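Local coordinates for protein pectate lyase (Paenibacillus sp. 0602, PDB 5GT5) that depolymerises polygalacturonate and methylated pectin by endo-acting eliminative cleavage, as a secreted, probably calcium-dependent lyase of polysaccharide lyase family 1, at residues Gln14-Gly19 with Ser122-Ile127; Asn35-Ala40 with Ser67-Ser72; Ser240-Lys245 with Asp272-Met277; Ala287-Met292 with Gln412-Ser417. The protein carries 1 engineered substitution. All blocks are in the same frame, centred on the assembly; numbering follows the deposited sequence.

Interaction 1 (Gln14-Gly19 with Ser122-Ile127)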
loop_
_atom_site.group_PDB
_atom_site.type_symbol
_atom_site.label_atom_id
_atom_site.label_comp_id
_atom_site.label_asym_id
_atom_site.label_seq_id
_atom_site.Cartn_x
_atom_site.Cartn_y
_atom_site.Cartn_z
ATOM N N GLN A 14 1.850 -9.259 2.918
ATOM C CA GLN A 14 1.057 -9.997 1.931
ATOM C C GLN A 14 0.712 -9.086 0.744
ATOM O O GLN A 14 0.432 -7.892 0.914
ATOM C CB GLN A 14 -0.250 -10.505 2.565
ATOM C CG GLN A 14 -1.189 -9.397 3.048
ATOM C CD GLN A 14 -2.434 -9.959 3.698
ATOM O OE1 GLN A 14 -2.771 -11.137 3.510
ATOM N NE2 GLN A 14 -3.128 -9.125 4.457
ATOM N N GLY A 15 0.737 -9.652 -0.462
ATOM C CA GLY A 15 0.397 -8.876 -1.646
ATOM C C GLY A 15 1.600 -8.260 -2.366
ATOM O O GLY A 15 1.479 -7.736 -3.482
ATOM N N ASN A 16 2.754 -8.296 -1.708
ATOM C CA ASN A 16 4.021 -7.851 -2.274
ATOM C C ASN A 16 4.597 -8.911 -3.199
ATOM O O ASN A 16 4.854 -10.010 -2.765
ATOM C CB ASN A 16 4.954 -7.617 -1.087
ATOM C CG ASN A 16 6.311 -7.094 -1.466
ATOM O OD1 ASN A 16 6.639 -6.910 -2.644
ATOM N ND2 ASN A 16 7.153 -6.872 -0.439
ATOM N N THR A 17 4.794 -8.590 -4.476
ATOM C CA THR A 17 5.413 -9.557 -5.387
ATOM C C THR A 17 6.780 -9.085 -5.845
ATOM O O THR A 17 7.413 -9.732 -6.693
ATOM C CB THR A 17 4.532 -9.846 -6.619
ATOM O OG1 THR A 17 4.264 -8.618 -7.302
ATOM C CG2 THR A 17 3.243 -10.524 -6.199
ATOM N N GLY A 18 7.265 -7.999 -5.245
ATOM C CA GLY A 18 8.575 -7.471 -5.591
ATOM C C GLY A 18 8.724 -7.178 -7.077
ATOM O O GLY A 18 7.835 -6.594 -7.708
ATOM N N GLY A 19 9.858 -7.577 -7.640
ATOM C CA GLY A 19 10.079 -7.354 -9.058
ATOM C C GLY A 19 9.405 -8.385 -9.936
ATOM O O GLY A 19 9.527 -8.328 -11.169
ATOM N N SER A 122 9.103 3.893 -1.290
ATOM C CA SER A 122 9.066 2.745 -2.190
ATOM C C SER A 122 7.949 1.787 -1.808
ATOM O O SER A 122 7.422 1.796 -0.678
ATOM C CB SER A 122 10.409 2.029 -2.146
ATOM O OG SER A 122 11.444 2.841 -2.714
ATOM N N SER A 123 7.561 0.943 -2.752
ATOM C CA SER A 123 6.518 -0.041 -2.505
ATOM C C SER A 123 6.910 -1.360 -3.111
ATOM O O SER A 123 7.613 -1.426 -4.139
ATOM C CB SER A 123 5.183 0.419 -3.075
ATOM O OG SER A 123 5.344 0.752 -4.441
ATOM N N ASN A 124 6.440 -2.425 -2.464
ATOM C CA ASN A 124 6.613 -3.791 -2.926
ATOM C C ASN A 124 8.083 -4.130 -3.194
ATOM O O ASN A 124 8.513 -4.434 -4.313
ATOM C CB ASN A 124 5.719 -4.021 -4.142
ATOM C CG ASN A 124 4.272 -3.932 -3.772
ATOM O OD1 ASN A 124 3.866 -4.430 -2.729
ATOM N ND2 ASN A 124 3.516 -3.171 -4.556
ATOM N N VAL A 125 8.856 -4.070 -2.120
ATOM C CA VAL A 125 10.282 -4.369 -2.139
ATOM C C VAL A 125 10.526 -5.700 -1.449
ATOM O O VAL A 125 9.990 -5.920 -0.341
ATOM C CB VAL A 125 11.084 -3.246 -1.436
ATOM C CG1 VAL A 125 12.585 -3.632 -1.332
ATOM C CG2 VAL A 125 10.893 -1.897 -2.179
ATOM N N ILE A 126 11.304 -6.568 -2.082
ATOM C CA ILE A 126 11.680 -7.862 -1.510
ATOM C C ILE A 126 13.210 -7.893 -1.434
ATOM O O ILE A 126 13.896 -7.565 -2.419
ATOM C CB ILE A 126 11.156 -9.033 -2.369
ATOM C CG1 ILE A 126 9.625 -9.034 -2.372
ATOM C CG2 ILE A 126 11.781 -10.363 -1.917
ATOM C CD1 ILE A 126 9.021 -10.194 -3.178
ATOM N N ILE A 127 13.736 -8.254 -0.264
ATOM C CA ILE A 127 15.183 -8.366 -0.017
ATOM C C ILE A 127 15.435 -9.747 0.575
ATOM O O ILE A 127 14.948 -10.054 1.673
ATOM C CB ILE A 127 15.686 -7.277 0.921
ATOM C CG1 ILE A 127 15.417 -5.898 0.310
ATOM C CG2 ILE A 127 17.177 -7.504 1.230
ATOM C CD1 ILE A 127 15.611 -4.726 1.284
#

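Interaction 2 (Asn35-Ala40 with Ser67-Ser72)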
loop_
_atom_site.group_PDB
_atom_site.type_symbol
_atom_site.label_atom_id
_atom_site.label_comp_id
_atom_site.label_asym_id
_atom_site.label_seq_id
_atom_site.Cartn_x
_atom_site.Cartn_y
_atom_site.Cartn_z
ATOM N N ASN A 35 29.865 -5.441 -8.480
ATOM C CA ASN A 35 30.631 -4.419 -7.799
ATOM C C ASN A 35 29.747 -3.234 -7.477
ATOM O O ASN A 35 28.558 -3.238 -7.825
ATOM C CB ASN A 35 31.850 -4.033 -8.650
ATOM C CG ASN A 35 31.466 -3.473 -9.994
ATOM O OD1 ASN A 35 30.636 -2.578 -10.098
ATOM N ND2 ASN A 35 32.090 -4.001 -11.050
ATOM N N ALA A 36 30.310 -2.248 -6.794
ATOM C CA ALA A 36 29.536 -1.104 -6.315
ATOM C C ALA A 36 28.968 -0.268 -7.455
ATOM O O ALA A 36 27.874 0.283 -7.341
ATOM C CB ALA A 36 30.374 -0.232 -5.408
ATOM N N THR A 37 29.707 -0.156 -8.562
ATOM C CA THR A 37 29.202 0.634 -9.694
ATOM C C THR A 37 27.956 0.006 -10.315
ATOM O O THR A 37 26.986 0.713 -10.586
ATOM C CB THR A 37 30.275 0.807 -10.759
ATOM O OG1 THR A 37 31.429 1.406 -10.156
ATOM C CG2 THR A 37 29.777 1.720 -11.880
ATOM N N ASP A 38 27.977 -1.311 -10.500
ATOM C CA ASP A 38 26.797 -2.047 -10.950
ATOM C C ASP A 38 25.633 -1.784 -10.018
ATOM O O ASP A 38 24.520 -1.552 -10.472
ATOM C CB ASP A 38 27.027 -3.561 -10.973
ATOM C CG ASP A 38 28.104 -3.997 -11.948
ATOM O OD1 ASP A 38 28.415 -3.279 -12.945
ATOM O OD2 ASP A 38 28.627 -5.102 -11.699
ATOM N N LEU A 39 25.876 -1.788 -8.707
ATOM C CA LEU A 39 24.782 -1.572 -7.770
ATOM C C LEU A 39 24.243 -0.144 -7.888
ATOM O O LEU A 39 23.020 0.084 -7.860
ATOM C CB LEU A 39 25.259 -1.823 -6.347
ATOM C CG LEU A 39 24.140 -1.866 -5.288
ATOM C CD1 LEU A 39 23.165 -2.992 -5.571
ATOM C CD2 LEU A 39 24.746 -2.054 -3.882
ATOM N N ALA A 40 25.147 0.823 -7.986
ATOM C CA ALA A 40 24.759 2.208 -8.116
ATOM C C ALA A 40 23.915 2.447 -9.360
ATOM O O ALA A 40 22.919 3.187 -9.325
ATOM C CB ALA A 40 25.956 3.092 -8.122
ATOM N N SER A 67 35.296 5.315 -8.026
ATOM C CA SER A 67 34.838 6.696 -8.133
ATOM C C SER A 67 33.489 6.795 -8.833
ATOM O O SER A 67 32.666 7.614 -8.464
ATOM C CB SER A 67 35.853 7.572 -8.883
ATOM O OG SER A 67 37.128 7.542 -8.265
ATOM N N ALA A 68 33.255 5.938 -9.825
ATOM C CA ALA A 68 31.998 5.969 -10.573
ATOM C C ALA A 68 30.795 5.601 -9.702
ATOM O O ALA A 68 29.640 5.899 -10.049
ATOM C CB ALA A 68 32.075 5.059 -11.752
ATOM N N ALA A 69 31.053 4.944 -8.578
ATOM C CA ALA A 69 29.960 4.571 -7.668
ATOM C C ALA A 69 29.694 5.658 -6.638
ATOM O O ALA A 69 28.717 5.575 -5.898
ATOM C CB ALA A 69 30.287 3.234 -6.961
ATOM N N GLN A 70 30.541 6.680 -6.567
ATOM C CA GLN A 70 30.393 7.728 -5.566
ATOM C C GLN A 70 29.382 8.780 -6.009
ATOM O O GLN A 70 29.718 9.955 -6.174
ATOM C CB GLN A 70 31.741 8.370 -5.201
ATOM C CG GLN A 70 32.683 7.439 -4.433
ATOM C CD GLN A 70 33.976 8.135 -4.098
ATOM O OE1 GLN A 70 34.625 8.691 -4.982
ATOM N NE2 GLN A 70 34.341 8.146 -2.826
ATOM N N THR A 71 28.130 8.352 -6.156
ATOM C CA THR A 71 27.085 9.232 -6.629
ATOM C C THR A 71 25.769 8.581 -6.242
ATOM O O THR A 71 25.750 7.372 -6.054
ATOM C CB THR A 71 27.201 9.415 -8.197
ATOM O OG1 THR A 71 26.299 10.440 -8.619
ATOM C CG2 THR A 71 26.944 8.106 -8.961
ATOM N N SER A 72 24.693 9.359 -6.144
ATOM C CA SER A 72 23.377 8.785 -5.838
ATOM C C SER A 72 23.150 7.569 -6.711
ATOM O O SER A 72 23.391 7.611 -7.929
ATOM C CB SER A 72 22.243 9.790 -6.041
ATOM O OG SER A 72 22.485 10.962 -5.297
HETATM O O HOH W 1 23.836 5.797 -10.027
#

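Interaction 3 (Ser240-Lys245 with Asp272-Met277)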
loop_
_atom_site.group_PDB
_atom_site.type_symbol
_atom_site.label_atom_id
_atom_site.label_comp_id
_atom_site.label_asym_id
_atom_site.label_seq_id
_atom_site.Cartn_x
_atom_site.Cartn_y
_atom_site.Cartn_z
ATOM N N SER A 240 30.822 -6.587 24.739
ATOM C CA SER A 240 30.539 -5.890 23.477
ATOM C C SER A 240 30.035 -6.833 22.410
ATOM O O SER A 240 29.624 -6.360 21.363
ATOM C CB SER A 240 31.795 -5.207 22.929
ATOM O OG SER A 240 32.313 -4.258 23.832
ATOM N N GLY A 241 30.055 -8.138 22.648
ATOM C CA GLY A 241 29.668 -9.086 21.612
ATOM C C GLY A 241 28.210 -9.045 21.245
ATOM O O GLY A 241 27.864 -9.212 20.072
ATOM N N SER A 242 27.338 -8.860 22.220
ATOM C CA SER A 242 25.900 -8.787 21.920
ATOM C C SER A 242 25.496 -7.492 21.224
ATOM O O SER A 242 26.165 -6.463 21.336
ATOM C CB SER A 242 25.072 -8.995 23.194
ATOM O OG SER A 242 25.491 -8.145 24.237
ATOM N N GLN A 243 24.423 -7.582 20.445
ATOM C CA GLN A 243 23.946 -6.424 19.671
ATOM C C GLN A 243 23.033 -5.571 20.540
ATOM O O GLN A 243 22.121 -6.086 21.173
ATOM C CB GLN A 243 23.188 -6.952 18.445
ATOM C CG GLN A 243 22.365 -5.895 17.699
ATOM C CD GLN A 243 23.215 -4.783 17.120
ATOM O OE1 GLN A 243 24.448 -4.931 16.995
ATOM N NE2 GLN A 243 22.578 -3.677 16.743
ATOM N N LYS A 244 23.267 -4.269 20.607
ATOM C CA LYS A 244 22.508 -3.419 21.553
ATOM C C LYS A 244 21.060 -3.201 21.135
ATOM O O LYS A 244 20.167 -3.213 21.971
ATOM C CB LYS A 244 23.211 -2.068 21.718
ATOM C CG LYS A 244 22.607 -1.114 22.736
ATOM C CD LYS A 244 22.740 -1.680 24.133
ATOM C CE LYS A 244 24.171 -1.579 24.647
ATOM N NZ LYS A 244 24.295 -2.037 26.073
ATOM N N LYS A 245 20.809 -3.004 19.850
ATOM C CA LYS A 245 19.462 -2.624 19.365
ATOM C C LYS A 245 18.997 -3.506 18.212
ATOM O O LYS A 245 19.744 -3.725 17.255
ATOM C CB LYS A 245 19.452 -1.150 18.877
ATOM C CG LYS A 245 19.669 -0.106 19.960
ATOM C CD LYS A 245 20.128 1.203 19.353
ATOM C CE LYS A 245 20.470 2.246 20.403
ATOM N NZ LYS A 245 21.384 3.286 19.839
ATOM N N ASP A 272 21.576 -13.154 21.078
ATOM C CA ASP A 272 22.359 -12.149 21.779
ATOM C C ASP A 272 22.073 -10.759 21.238
ATOM O O ASP A 272 22.982 -9.953 20.990
ATOM C CB ASP A 272 23.850 -12.503 21.730
ATOM C CG ASP A 272 24.120 -13.860 22.349
ATOM O OD1 ASP A 272 23.600 -14.098 23.469
ATOM O OD2 ASP A 272 24.828 -14.677 21.704
ATOM N N ILE A 273 20.773 -10.482 21.087
ATOM C CA ILE A 273 20.267 -9.150 20.811
ATOM C C ILE A 273 19.691 -8.624 22.129
ATOM O O ILE A 273 18.840 -9.269 22.731
ATOM C CB ILE A 273 19.159 -9.201 19.714
ATOM C CG1 ILE A 273 19.604 -10.063 18.519
ATOM C CG2 ILE A 273 18.735 -7.794 19.343
ATOM C CD1 ILE A 273 20.901 -9.613 17.825
ATOM N N GLN A 274 20.167 -7.474 22.577
ATOM C CA GLN A 274 19.844 -6.996 23.931
ATOM C C GLN A 274 18.474 -6.371 24.076
ATOM O O GLN A 274 17.967 -6.252 25.185
ATOM C CB GLN A 274 20.863 -5.950 24.371
ATOM C CG GLN A 274 22.273 -6.511 24.624
ATOM C CD GLN A 274 23.200 -5.461 25.219
ATOM O OE1 GLN A 274 22.763 -4.426 25.748
ATOM N NE2 GLN A 274 24.497 -5.720 25.120
ATOM N N ASP A 275 17.879 -5.902 22.981
ATOM C CA ASP A 275 16.745 -4.971 23.096
ATOM C C ASP A 275 16.009 -4.866 21.775
ATOM O O ASP A 275 16.574 -5.130 20.704
ATOM C CB ASP A 275 17.311 -3.589 23.501
ATOM C CG ASP A 275 16.289 -2.629 24.100
ATOM O OD1 ASP A 275 15.109 -2.992 24.359
ATOM O OD2 ASP A 275 16.706 -1.467 24.330
ATOM N N ARG A 276 14.742 -4.471 21.855
ATOM C CA ARG A 276 13.930 -4.070 20.699
ATOM C C ARG A 276 13.614 -5.236 19.776
ATOM O O ARG A 276 13.960 -5.241 18.588
ATOM C CB ARG A 276 14.578 -2.919 19.930
ATOM C CG ARG A 276 14.997 -1.735 20.788
ATOM C CD ARG A 276 15.366 -0.582 19.847
ATOM N NE ARG A 276 15.774 0.613 20.595
ATOM C CZ ARG A 276 16.341 1.679 20.013
ATOM N NH1 ARG A 276 16.605 1.669 18.726
ATOM N NH2 ARG A 276 16.685 2.728 20.749
ATOM N N MET A 277 12.895 -6.216 20.311
ATOM C CA MET A 277 12.482 -7.370 19.488
ATOM C C MET A 277 10.964 -7.564 19.440
ATOM O O MET A 277 10.447 -8.573 19.918
ATOM C CB MET A 277 13.151 -8.639 20.014
ATOM C CG MET A 277 14.676 -8.649 19.761
ATOM S SD MET A 277 15.537 -9.945 20.677
ATOM C CE MET A 277 15.529 -9.213 22.304
HETATM O O HOH W 2 19.279 -0.865 23.794
#

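Interaction 4 (Ala287-Met292 with Gln412-Ser417)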
loop_
_atom_site.group_PDB
_atom_site.type_symbol
_atom_site.label_atom_id
_atom_site.label_comp_id
_atom_site.label_asym_id
_atom_site.label_seq_id
_atom_site.Cartn_x
_atom_site.Cartn_y
_atom_site.Cartn_z
ATOM N N ALA A 287 4.692 -10.914 16.201
ATOM C CA ALA A 287 5.797 -11.861 16.130
ATOM C C ALA A 287 5.261 -13.251 16.445
ATOM O O ALA A 287 4.588 -13.467 17.455
ATOM C CB ALA A 287 6.891 -11.484 17.090
ATOM N N TYR A 288 5.532 -14.190 15.553
ATOM C CA TYR A 288 5.199 -15.583 15.823
ATOM C C TYR A 288 6.347 -16.497 15.471
ATOM O O TYR A 288 7.102 -16.247 14.532
ATOM C CB TYR A 288 3.896 -16.013 15.132
ATOM C CG TYR A 288 3.884 -16.138 13.603
ATOM C CD1 TYR A 288 3.575 -15.038 12.793
ATOM C CD2 TYR A 288 4.122 -17.378 12.970
ATOM C CE1 TYR A 288 3.479 -15.171 11.416
ATOM C CE2 TYR A 288 4.046 -17.511 11.573
ATOM C CZ TYR A 288 3.752 -16.396 10.815
ATOM O OH TYR A 288 3.666 -16.506 9.447
ATOM N N ASN A 289 6.514 -17.570 16.247
ATOM C CA ASN A 289 7.582 -18.536 15.986
ATOM C C ASN A 289 8.928 -17.845 15.840
ATOM O O ASN A 289 9.682 -18.132 14.907
ATOM C CB ASN A 289 7.301 -19.365 14.722
ATOM C CG ASN A 289 6.126 -20.352 14.870
ATOM O OD1 ASN A 289 5.529 -20.725 13.859
ATOM N ND2 ASN A 289 5.820 -20.794 16.092
ATOM N N ILE A 290 9.226 -16.933 16.767
ATOM C CA ILE A 290 10.579 -16.352 16.827
ATOM C C ILE A 290 11.310 -16.875 18.042
ATOM O O ILE A 290 10.679 -17.429 18.952
ATOM C CB ILE A 290 10.598 -14.787 16.798
ATOM C CG1 ILE A 290 9.956 -14.169 18.054
ATOM C CG2 ILE A 290 9.916 -14.285 15.489
ATOM C CD1 ILE A 290 10.325 -12.684 18.234
ATOM N N ILE A 291 12.634 -16.723 18.047
ATOM C CA ILE A 291 13.485 -17.097 19.177
ATOM C C ILE A 291 14.253 -15.872 19.629
ATOM O O ILE A 291 14.882 -15.201 18.794
ATOM C CB ILE A 291 14.487 -18.180 18.778
ATOM C CG1 ILE A 291 13.733 -19.442 18.360
ATOM C CG2 ILE A 291 15.440 -18.498 19.938
ATOM C CD1 ILE A 291 14.646 -20.533 17.865
ATOM N N MET A 292 14.176 -15.543 20.924
ATOM C CA MET A 292 15.056 -14.524 21.494
ATOM C C MET A 292 15.950 -15.292 22.444
ATOM O O MET A 292 15.495 -15.696 23.513
ATOM C CB MET A 292 14.283 -13.480 22.305
ATOM C CG MET A 292 13.115 -12.800 21.573
ATOM S SD MET A 292 12.289 -11.707 22.771
ATOM C CE MET A 292 10.717 -11.432 21.961
ATOM N N GLN A 412 0.008 -19.993 9.662
ATOM C CA GLN A 412 0.163 -21.263 10.349
ATOM C C GLN A 412 1.184 -21.092 11.461
ATOM O O GLN A 412 2.228 -20.462 11.264
ATOM C CB GLN A 412 0.656 -22.310 9.350
ATOM C CG GLN A 412 0.973 -23.669 9.951
ATOM C CD GLN A 412 -0.234 -24.565 10.095
ATOM O OE1 GLN A 412 -1.319 -24.254 9.594
ATOM N NE2 GLN A 412 -0.061 -25.677 10.811
ATOM N N LEU A 413 0.887 -21.659 12.621
ATOM C CA LEU A 413 1.790 -21.609 13.768
ATOM C C LEU A 413 2.451 -22.949 14.012
ATOM O O LEU A 413 1.767 -23.980 14.062
ATOM C CB LEU A 413 0.991 -21.244 15.007
ATOM C CG LEU A 413 0.497 -19.805 15.090
ATOM C CD1 LEU A 413 -0.503 -19.594 16.231
ATOM C CD2 LEU A 413 1.714 -18.919 15.260
ATOM N N ASP A 414 3.776 -22.945 14.152
ATOM C CA ASP A 414 4.494 -24.128 14.604
ATOM C C ASP A 414 4.526 -24.187 16.106
ATOM O O ASP A 414 4.323 -23.172 16.773
ATOM C CB ASP A 414 5.930 -24.132 14.098
ATOM C CG ASP A 414 6.010 -24.075 12.604
ATOM O OD1 ASP A 414 5.013 -24.445 11.940
ATOM O OD2 ASP A 414 7.072 -23.658 12.089
ATOM N N ASP A 415 4.756 -25.385 16.640
ATOM C CA ASP A 415 4.871 -25.503 18.091
ATOM C C ASP A 415 6.210 -24.959 18.563
ATOM O O ASP A 415 7.255 -25.270 18.004
ATOM C CB ASP A 415 4.719 -26.949 18.564
ATOM C CG ASP A 415 4.477 -27.014 20.053
ATOM O OD1 ASP A 415 5.448 -26.977 20.815
ATOM O OD2 ASP A 415 3.299 -27.025 20.481
ATOM N N PRO A 416 6.196 -24.159 19.631
ATOM C CA PRO A 416 7.493 -23.640 20.075
ATOM C C PRO A 416 8.467 -24.708 20.564
ATOM O O PRO A 416 9.662 -24.443 20.596
ATOM C CB PRO A 416 7.114 -22.681 21.210
ATOM C CG PRO A 416 5.755 -23.156 21.652
ATOM C CD PRO A 416 5.076 -23.641 20.439
ATOM N N SER A 417 7.987 -25.894 20.934
ATOM C CA SER A 417 8.914 -26.885 21.514
ATOM C C SER A 417 9.938 -27.440 20.537
ATOM O O SER A 417 10.983 -27.937 20.963
ATOM C CB SER A 417 8.171 -28.064 22.169
ATOM O OG SER A 417 7.468 -28.821 21.198
#

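Interaction 1 (Gln14-Gly19 with Ser122-Ile127)
Asn16 and Asn124 lie against each other with their side chains sliding past in opposite directions, the two amide planes turned 43° apart. CG of Asn16 stands anti to its own backbone N (chi1 -178°), 3.6 Å from Asn124 CA. Asn16 OD1 lies against the same residue, within 3.1 Å of Asn124 CA and 3.4 Å of Asn124 CB. From there the two ends of the Asn16 amide work in different directions. Its ND2 donates to Val125 O at 3.0 Å, and although that oxygen lies in the amide plane, the nitrogen sits well above the plane of the Val125 carbonyl. The same nitrogen is also bonded to Ser13 OG. The other end closes an Asx turn, Asn16 OD1 accepting from Gly18 N at 2.9 Å, so one amide both shapes the N-terminal loop and fastens it to the chain at Asn124-Val125, where the parallel beta-helix turns a corner into strand 125-128. Asn124 directs its own amide elsewhere: OD1 is hydrogen-bonded to Ser256 OG of the second subunit, which places this corner at the subunit interface. Beyond the corner, Ile126 points toward the loop and brings CD1 to 3.5 Å from Gly18 N, while CG1 packs near Asn16 OD1. The CD1 methyl thus packs closely on the backbone of Gly18, whose positive phi favours glycine. Gly18 CA in turn makes a nearly straight CA-H...O contact with Asn124 O at 3.3 Å, and Trp163 of the neighbouring strand 160-165 touches both Asn16 and Ile126.

Interaction 2 (Asn35-Ala40 with Ser67-Ser72)
The capped N-terminal end of helix 36-43 packs here against a short 3-10 turn, residues 67-69, in the loop that leads to strand 74-76. Ala69 points its methyl at the helix, with CB 3.8 Å from Ala36 CB and equally close to Thr37 N; the small side chains let the two backbones approach to 4.5 Å between the CA atoms of Thr37 and Ala69. Ala40, one turn further on, adds a looser apolar contact to the same methyl. Thr37 flanks it: its OG1, anti to the carbonyl carbon (chi1 -56°), stands 3.9 Å from Ala69 CB, while its CG2 lies 4.1 Å from Ala68 CB. No direct hydrogen bond joins the segments. A water instead donates to Ala40 O at 2.9 Å and to Ser72 O, linking them beyond the inverse gamma turn centred on Gln70. Phe74 and Leu60 extend the apolar patch around Ala36. The helix start is fixed separately by Asn35, whose OD1 accepts from Asp38 N at 3.0 Å in a nearly straight bond. Such a side-chain bond to the third residue of the helix is the classic asparagine N-cap, here on the helix next to the first beta-helix strand, 30-33.

Interaction 3 (Ser240-Lys245 with Asp272-Met277)
A single parallel beta bridge between two loops joins the chain leaving helix 233-241 to the turn after strand 262-271, beside the probable active site. Gln243 is held through both its backbone polar atoms, by the residues before and after Ile273: its N donates to Asp272 O at 2.8 Å and its O accepts from Gln274 N. Beside this bridge, Gln274 extends its amide between two side chains. Its NE2 donates to Ser242 OG at 2.8 Å, with that oxygen close to the amide plane, and its OE1 accepts from Lys244 NZ at 2.9 Å. The Lys244 chain folds back at two successive bonds, bringing CD and CE as well as NZ against Gln274 OE1. Thr322 N supplies OE1 with a second donor. In the parallel beta-helix of this family, the turns beside the calcium site carry the catalytic arginine, and Arg276 is probably that residue here. Lys245 lies alongside it, pointing the same way, with CG 3.7 Å above the centre of one guanidinium face and CD 3.6 Å from Arg276 NH1. Lys245 NZ, 4.8 Å from Arg276 NH2, forms a salt bridge with Asp174, a probable calcium ligand. A water links Lys244 O to Asp275 OD2; the other carboxylate oxygen, OD1, is bonded to Asn324 ND2.

Interaction 4 (Ala287-Met292 with Gln412-Ser417)
At a corner of the parallel beta-helix, where strand 284-288 gives way to strand 291-293, the C-terminal tail crosses the outside of the coil and is tied down by two hydrogen bonds from Asn289. Asn289 takes the left-handed backbone conformation of the corner (phi 51°, psi 47°) and points its side chain at the tail, holding the backbone of Asp414 at both polar ends. Asn289 OD1 accepts from Asp414 N at 2.8 Å, in the amide plane and on a lone pair, while Asn289 ND2 donates to Asp414 O at 2.9 Å from above the plane of that carbonyl. ND2 has a further partner in Lys338 O, on the next coil. The side chain of Asp414 crosses that of Asn289 at about a right angle, with Asp414 CB 3.4 Å from Asn289 OD1, and Asp414 OD2 is bonded instead to His267 of the preceding coil.

Next to these bonds, Leu413 brings CD2 to 3.6 Å from Tyr288 CB and 3.7 Å from Tyr288 CD2, a single methyl meeting the root of the side chain obliquely. Gln412 O approaches the far part of the same ring, 3.5 Å from Tyr288 CE2. Tyr288 also stacks on His266 and bonds through OH to Thr10, linking the N-terminal segment to this site. Further along the tail, Asp415 OD1 accepts from Ser417 N at 2.8 Å in an Asx turn and from Ser417 OG as well, just before helix 419-423. An asparagine in a left-handed corner between strands is a familiar feature of parallel beta-helices such as the pectate lyases.

Overall arrangement
Starting from the N terminus, the segment 14-19 meets the beta-helix corner at 122-127 in interaction 1, closing a loop of about a hundred residues. Interaction 2 falls within that loop, joining helix 36-43 to the turn ahead of strand 74-76; the nearest atoms of the two contacts are about 10 Å apart. Interactions 3 and 4 follow in series. Interaction 3 spans a short excursion through strand 262-271 at the probable active site, and interaction 4 closes a loop of about 120 residues, bringing the C-terminal tail at 412-417 back to a corner at 287-292. These last two touch where Met292 CE packs 3.5 Å from Met277 O, whereas interactions 2 and 4 lie on opposite sides of the chain's centre.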